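Local coordinates for thiamine phosphate pyrophosphorylase (Pyrococcus furiosus, PDB 1XI3), which joins a thiazole phosphate to hydroxymethylpyrimidine diphosphate, releasing diphosphate, to make thiamine phosphate in thiamine biosynthesis, at the interface of chains A and B. Coordinates in Å, arbitrary orientation; residue numbers count along the deposited sequence, not the author numbering. Chains: chain A/B, Thiamine phosphate pyrophosphorylase.

Contact 1: the interface of chains A and B. Residues chain A 51-53; chain B 94-95.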
loop_
_atom_site.group_PDB
_atom_site.type_symbol
_atom_site.label_atom_id
_atom_site.label_comp_id
_atom_site.label_asym_id
_atom_site.label_seq_id
_atom_site.Cartn_x
_atom_site.Cartn_y
_atom_site.Cartn_z
ATOM N N PRO A 51 1.936 9.723 -0.629
ATOM C CA PRO A 51 0.728 9.285 0.084
ATOM C C PRO A 51 -0.161 8.432 -0.817
ATOM O O PRO A 51 -0.175 8.604 -2.034
ATOM C CB PRO A 51 0.012 10.593 0.460
ATOM C CG PRO A 51 0.716 11.663 -0.172
ATOM C CD PRO A 51 2.037 11.186 -0.709
ATOM N N THR A 52 -0.889 7.513 -0.212
ATOM C CA THR A 52 -1.779 6.666 -0.951
ATOM C C THR A 52 -2.794 7.458 -1.764
ATOM O O THR A 52 -3.100 7.106 -2.904
ATOM C CB THR A 52 -2.471 5.703 -0.001
ATOM O OG1 THR A 52 -1.479 4.948 0.685
ATOM C CG2 THR A 52 -3.378 4.780 -0.747
ATOM N N ARG A 53 -3.253 8.576 -1.216
ATOM C CA ARG A 53 -4.220 9.417 -1.931
ATOM C C ARG A 53 -3.662 9.878 -3.279
ATOM O O ARG A 53 -4.345 9.842 -4.293
ATOM C CB ARG A 53 -4.631 10.629 -1.115
ATOM C CG ARG A 53 -5.649 11.497 -1.827
ATOM C CD ARG A 53 -6.150 12.561 -0.903
ATOM N NE ARG A 53 -7.582 12.678 -1.088
ATOM C CZ ARG A 53 -8.520 11.974 -0.461
ATOM N NH1 ARG A 53 -9.749 12.198 -0.826
ATOM N NH2 ARG A 53 -8.263 11.054 0.509
ATOM N N PRO B 94 -6.943 11.814 5.681
ATOM C CA PRO B 94 -6.991 12.682 4.489
ATOM C C PRO B 94 -5.954 12.336 3.393
ATOM O O PRO B 94 -6.166 12.660 2.224
ATOM C CB PRO B 94 -6.706 14.079 5.078
ATOM C CG PRO B 94 -7.180 13.999 6.459
ATOM C CD PRO B 94 -6.821 12.599 6.921
ATOM N N GLU B 95 -4.854 11.698 3.762
ATOM C CA GLU B 95 -3.809 11.367 2.779
ATOM C C GLU B 95 -3.884 9.936 2.280
ATOM O O GLU B 95 -2.969 9.452 1.577
ATOM C CB GLU B 95 -2.434 11.669 3.376
ATOM C CG GLU B 95 -2.184 13.172 3.478
ATOM C CD GLU B 95 -2.142 13.829 2.122
ATOM O OE1 GLU B 95 -3.181 14.327 1.646
ATOM O OE2 GLU B 95 -1.064 13.812 1.514
HETATM O O HOH W 1 -0.917 7.538 2.711
#

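Contact 2: the interface of chains A and B. Residues chain A 80-81, 83-84; chain B 79, 97, 101, 105.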
loop_
_atom_site.group_PDB
_atom_site.type_symbol
_atom_site.label_atom_id
_atom_site.label_comp_id
_atom_site.label_asym_id
_atom_site.label_seq_id
_atom_site.Cartn_x
_atom_site.Cartn_y
_atom_site.Cartn_z
ATOM N N ASP A 80 -3.178 -2.500 -3.372
ATOM C CA ASP A 80 -4.296 -1.616 -2.982
ATOM C C ASP A 80 -4.542 -0.590 -4.067
ATOM O O ASP A 80 -5.688 -0.372 -4.505
ATOM C CB ASP A 80 -4.081 -0.917 -1.634
ATOM C CG ASP A 80 -2.755 -0.168 -1.520
ATOM O OD1 ASP A 80 -1.754 -0.608 -2.113
ATOM O OD2 ASP A 80 -2.733 0.860 -0.776
ATOM N N VAL A 81 -3.463 0.043 -4.501
ATOM C CA VAL A 81 -3.568 1.058 -5.550
ATOM C C VAL A 81 -4.060 0.441 -6.868
ATOM O O VAL A 81 -4.962 0.967 -7.495
ATOM C CB VAL A 81 -2.264 1.798 -5.717
ATOM C CG1 VAL A 81 -2.339 2.788 -6.904
ATOM C CG2 VAL A 81 -1.918 2.554 -4.409
ATOM N N LEU A 83 -5.843 -2.198 -7.280
ATOM C CA LEU A 83 -7.283 -2.522 -7.197
ATOM C C LEU A 83 -8.132 -1.244 -7.295
ATOM O O LEU A 83 -9.153 -1.211 -8.020
ATOM C CB LEU A 83 -7.585 -3.251 -5.900
ATOM C CG LEU A 83 -7.070 -4.691 -5.805
ATOM C CD1 LEU A 83 -7.265 -5.172 -4.381
ATOM C CD2 LEU A 83 -7.795 -5.615 -6.751
ATOM N N ALA A 84 -7.731 -0.219 -6.559
ATOM C CA ALA A 84 -8.527 1.019 -6.438
ATOM C C ALA A 84 -8.653 1.722 -7.795
ATOM O O ALA A 84 -9.698 2.304 -8.084
ATOM C CB ALA A 84 -7.938 1.934 -5.486
ATOM N N VAL B 79 -4.692 -0.728 2.879
ATOM C CA VAL B 79 -5.764 -1.700 2.650
ATOM C C VAL B 79 -5.265 -3.059 2.148
ATOM O O VAL B 79 -5.820 -4.117 2.493
ATOM C CB VAL B 79 -6.818 -1.118 1.670
ATOM C CG1 VAL B 79 -7.896 -2.158 1.276
ATOM C CG2 VAL B 79 -7.503 0.088 2.246
ATOM N N MET B 97 -6.394 6.345 0.966
ATOM C CA MET B 97 -7.448 5.960 0.038
ATOM C C MET B 97 -8.763 6.553 0.464
ATOM O O MET B 97 -9.097 6.494 1.619
ATOM C CB MET B 97 -7.586 4.440 0.006
ATOM C CG MET B 97 -8.394 3.956 -1.163
ATOM S SD MET B 97 -8.351 2.202 -1.412
ATOM C CE MET B 97 -6.629 1.981 -1.970
ATOM N N VAL B 101 -13.782 4.370 -1.935
ATOM C CA VAL B 101 -12.946 3.473 -2.750
ATOM C C VAL B 101 -12.467 2.262 -1.911
ATOM O O VAL B 101 -12.528 1.142 -2.372
ATOM C CB VAL B 101 -11.729 4.221 -3.341
ATOM C CG1 VAL B 101 -10.870 3.298 -4.197
ATOM C CG2 VAL B 101 -12.176 5.442 -4.180
ATOM N N ILE B 105 -13.152 -1.818 -2.741
ATOM C CA ILE B 105 -12.171 -2.869 -2.937
ATOM C C ILE B 105 -12.046 -3.822 -1.746
ATOM O O ILE B 105 -11.492 -4.919 -1.889
ATOM C CB ILE B 105 -10.756 -2.299 -3.305
ATOM C CG1 ILE B 105 -10.156 -1.549 -2.133
ATOM C CG2 ILE B 105 -10.863 -1.389 -4.528
ATOM C CD1 ILE B 105 -8.672 -1.185 -2.346
HETATM O O HOH W 2 -4.743 1.387 0.915
#

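Contact 1: the interface of chains A and B
The five-membered ring of A:Pro51 turns its CB–CG edge, not a face, to B:Glu95. Near the plane of that ring, carboxylate oxygen OE2 of B:Glu95 lies 3.3 Å from A:Pro51 CG, while the backbone O of B:Glu95 sits beside CB, at 3.4 Å. The carboxylate itself is steeply tilted against the ring, so the two do not stack. The carbonyl O of B:Pro94 lies off the NE–NH2 edge of the A:Arg53 guanidinium, out of its plane; no N-H points at this oxygen, and the contact is one of packing. A:Arg53 reaches it because CG is anti to the backbone N (chi1 -179°), carrying the chain away from its own helix and along the B:Pro94–B:Glu95 backbone. The central bond joins A:Arg53 N to B:Glu95 O at 2.9 Å, fairly straight at the hydrogen (160°), with the donor well above the carbonyl plane. This N-H belongs to the first turn of helix 52-68, where amides lack acceptors within the helix, so chain B acts as a cap; proline suits the position just before such a turn. An alanine in place of A:Arg53 could keep this backbone bond but would probably leave the B:Pro94 carbonyl uncovered and take away a positive charge that may favour the B:Glu95 carboxylate, whose OE1 lies 5.4 Å from A:Arg53 NE. Water 1 completes the cap: A:Thr52 N is 2.9 Å from it, and A:Thr52 OG1 adds a weak contact. The same water lies 3.0 Å from B:Glu95 O, which thus meets A:Arg53 N directly and A:Thr52 N through water.

Contact 2: the interface of chains A and B
A:Ala84 packs tightly against chain B, its methyl CB lying 3.5 Å from B:Val101 CG1, closer than carbons usually come. The methyl CE of B:Met97 also reaches A:Ala84 CB, at 3.8 Å, and B:Ile105 CG2 lies against its CA, 3.9 Å away. A small residue suits this place: helix 79-85 of chain A can lie close to helix 99-105 of chain B because the short side chain leaves the A:Ala84 backbone near B:Ile105, and its methyl against B:Val101 and B:Met97. A:Leu83 widens the apolar patch, its CB flanking the same CG2 of B:Ile105. That isoleucine works with both branches. CG1 stands between its backbone N and carbonyl carbon (chi1 68°), so that CG2 meets A:Leu83 and A:Ala84 while CD1, at the end of the other branch, comes up to the backbone O of A:Asp80. B:Met97 arrives from the loop before helix 99-105; its flexible chain is extended as far as the sulfur, then bends (chi3 -70°), bringing CE beside both A:Asp80 and A:Ala84. Towards the A:Asp80 carboxylate and B:Val79 the packing gives way to water. B:Val79 has little of its surface hidden by chain A, and its CB stays 4.3 Å from A:Asp80 CB. Here the link is polar and indirect: water 2 joins the A:Asp80 carboxylate to B:Val79 N, the first amide of helix 79-84. An aspartate fits opposite a helix start, whose positive end is likely to favour a negative charge. Water 2 is 2.7 Å from A:Asp80 OD2 and 2.9 Å from B:Val79 N, whose N-H points almost straight at it (166°).

About 11 Å separates the C-alpha centres of contact 1 and contact 2. One short stretch of chain B serves both: the loop after strand 89-92 supplies B:Pro94 and B:Glu95 to contact 1 and B:Met97 to contact 2, and helix 99-105 follows. Between B:Glu95 and B:Met97 lies B:Asp96, a predicted magnesium ligand, so pairing the chains may steady an active-site loop in this TIM-barrel enzyme. Chain A answers with the start of helix 52-68 and the residue before it, and with helix 79-85; helix 79-84 of chain B adds B:Val79 to contact 2. Two-fold symmetry repeats both contacts, which would fit a dimer, although the structure alone does not prove one.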